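Local coordinates for protein spermidine N(1)-acetyltransferase (Vibrio cholerae serotype O1, PDB 7KWJ) that transfers an acetyl group from acetyl-coenzyme A to the primary amino groups of spermidine and spermine, protecting the cell against polyamine toxicity, at residues H19-E24 against Q86-P91. The protein carries 10 engineered substitutions. Numbering follows the deposited sequence.
Engineered in segment 19-24: Lys23 (natural residue Asn), Glu24 (natural residue Asn).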
loop_
_atom_site.group_PDB
_atom_site.type_symbol
_atom_site.label_atom_id
_atom_site.label_comp_id
_atom_site.label_asym_id
_atom_site.label_seq_id
_atom_site.Cartn_x
_atom_site.Cartn_y
_atom_site.Cartn_z
ATOM N N HIS B 19 25.467 7.725 17.622
ATOM C CA HIS B 19 26.122 8.234 16.422
ATOM C C HIS B 19 27.405 8.978 16.776
ATOM O O HIS B 19 28.464 8.734 16.185
ATOM C CB HIS B 19 25.168 9.144 15.649
ATOM C CG HIS B 19 25.630 9.460 14.261
ATOM N ND1 HIS B 19 25.335 10.650 13.630
ATOM C CD2 HIS B 19 26.363 8.739 13.380
ATOM C CE1 HIS B 19 25.869 10.648 12.422
ATOM N NE2 HIS B 19 26.498 9.501 12.245
ATOM N N ASN B 20 27.328 9.895 17.743
ATOM C CA ASN B 20 28.529 10.595 18.185
ATOM C C ASN B 20 29.530 9.637 18.813
ATOM O O ASN B 20 30.744 9.832 18.683
ATOM C CB ASN B 20 28.161 11.699 19.177
ATOM C CG ASN B 20 27.275 12.765 18.563
ATOM O OD1 ASN B 20 27.336 13.024 17.360
ATOM N ND2 ASN B 20 26.445 13.393 19.389
ATOM N N LEU B 21 29.043 8.596 19.492
ATOM C CA LEU B 21 29.941 7.644 20.136
ATOM C C LEU B 21 30.735 6.847 19.108
ATOM O O LEU B 21 31.941 6.633 19.280
ATOM C CB LEU B 21 29.142 6.707 21.043
ATOM C CG LEU B 21 29.887 5.503 21.626
ATOM C CD1 LEU B 21 31.137 5.940 22.371
ATOM C CD2 LEU B 21 28.972 4.709 22.545
ATOM N N ASN B 22 30.082 6.404 18.031
ATOM C CA ASN B 22 30.755 5.565 17.047
ATOM C C ASN B 22 31.934 6.268 16.386
ATOM O O ASN B 22 32.758 5.601 15.751
ATOM C CB ASN B 22 29.759 5.109 15.978
ATOM C CG ASN B 22 28.862 3.987 16.462
ATOM O OD1 ASN B 22 29.296 3.106 17.204
ATOM N ND2 ASN B 22 27.602 4.016 16.047
ATOM N N LYS B 23 32.037 7.590 16.521
ATOM C CA LYS B 23 33.151 8.345 15.949
ATOM C C LYS B 23 34.341 8.287 16.910
ATOM O O LYS B 23 34.679 9.246 17.607
ATOM C CB LYS B 23 32.724 9.778 15.666
ATOM C CG LYS B 23 31.419 9.886 14.894
ATOM C CD LYS B 23 31.035 11.333 14.645
ATOM C CE LYS B 23 29.660 11.438 14.007
ATOM N NZ LYS B 23 29.258 12.852 13.782
ATOM N N GLU B 24 34.981 7.120 16.935
ATOM C CA GLU B 24 36.111 6.855 17.813
ATOM C C GLU B 24 37.413 6.844 17.025
ATOM O O GLU B 24 37.445 6.495 15.841
ATOM C CB GLU B 24 35.950 5.514 18.536
ATOM C CG GLU B 24 34.914 5.524 19.644
ATOM C CD GLU B 24 34.981 4.282 20.511
ATOM O OE1 GLU B 24 35.438 3.231 20.013
ATOM O OE2 GLU B 24 34.583 4.356 21.693
ATOM N N GLN B 86 29.310 -7.841 21.060
ATOM C CA GLN B 86 30.034 -6.619 20.741
ATOM C C GLN B 86 29.847 -5.628 21.879
ATOM O O GLN B 86 28.808 -5.612 22.541
ATOM C CB GLN B 86 29.552 -5.995 19.426
ATOM C CG GLN B 86 29.668 -6.909 18.219
ATOM C CD GLN B 86 29.285 -6.217 16.922
ATOM O OE1 GLN B 86 29.939 -6.397 15.895
ATOM N NE2 GLN B 86 28.217 -5.426 16.963
ATOM N N ILE B 87 30.862 -4.798 22.097
ATOM C CA ILE B 87 30.831 -3.815 23.175
ATOM C C ILE B 87 31.659 -2.608 22.757
ATOM O O ILE B 87 32.708 -2.745 22.122
ATOM C CB ILE B 87 31.343 -4.418 24.501
ATOM C CG1 ILE B 87 31.360 -3.352 25.598
ATOM C CG2 ILE B 87 32.729 -5.025 24.313
ATOM C CD1 ILE B 87 31.599 -3.907 26.987
ATOM N N ILE B 88 31.175 -1.423 23.119
ATOM C CA ILE B 88 31.878 -0.169 22.878
ATOM C C ILE B 88 31.659 0.730 24.085
ATOM O O ILE B 88 30.532 0.858 24.574
ATOM C CB ILE B 88 31.397 0.530 21.590
ATOM C CG1 ILE B 88 29.884 0.758 21.637
ATOM C CG2 ILE B 88 31.775 -0.296 20.369
ATOM C CD1 ILE B 88 29.328 1.450 20.411
ATOM N N ILE B 89 32.736 1.343 24.571
ATOM C CA ILE B 89 32.690 2.239 25.719
ATOM C C ILE B 89 33.254 3.588 25.300
ATOM O O ILE B 89 34.289 3.656 24.630
ATOM C CB ILE B 89 33.469 1.668 26.921
ATOM C CG1 ILE B 89 32.727 0.459 27.496
ATOM C CG2 ILE B 89 33.675 2.745 27.981
ATOM C CD1 ILE B 89 33.504 -0.304 28.548
ATOM N N ALA B 90 32.571 4.655 25.700
ATOM C CA ALA B 90 32.996 5.993 25.316
ATOM C C ALA B 90 34.443 6.223 25.747
ATOM O O ALA B 90 34.846 5.779 26.828
ATOM C CB ALA B 90 32.087 7.046 25.949
ATOM N N PRO B 91 35.250 6.916 24.935
ATOM C CA PRO B 91 36.648 7.157 25.331
ATOM C C PRO B 91 36.790 7.828 26.687
ATOM O O PRO B 91 37.887 7.806 27.259
ATOM C CB PRO B 91 37.183 8.055 24.207
ATOM C CG PRO B 91 36.290 7.788 23.043
ATOM C CD PRO B 91 34.939 7.504 23.620
#
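Leu21 forks over the end of strand 82-89, one methyl on Ala90, the other on Ile88. Its CG stands anti to the backbone N (chi1 170°), which carries the branch off the helix: CD1 lies 3.5 Å from CA of Ala90, and CD2 meets CD1 of Ile88 at 3.9 Å. That same Ile88 methyl is also touched by the amide oxygen of Asn22, OD1 to CD1 3.6 Å. Glu24, an engineered residue, extends its chain from the turn after the helix and brings OE2 to the CD corner of Pro91, 3.7 Å away. OE2 also ends near O of Ile89, an approach of two acceptors that is doubtful in detail; this carbonyl accepts a hydrogen bond from NE2 of Gln94, whose side chain touches Glu24 too.

Further out, backbone bonds from Ile88 to Leu70 and from Ala90 to Ile68 tie the strand and its exit to strand 67-77, while CB of Ile89 points away from 19-24 and its side chain packs on Ala99 and Leu102 of helix 98-113. The contact thus packs the C-terminal end of helix 15-22 and the turn after it against the end of the GNAT strand whose residues Ile87, Ile88 and Ile89 bind acetyl-CoA, just ahead of the pyrophosphate-binding loop that includes Gln94.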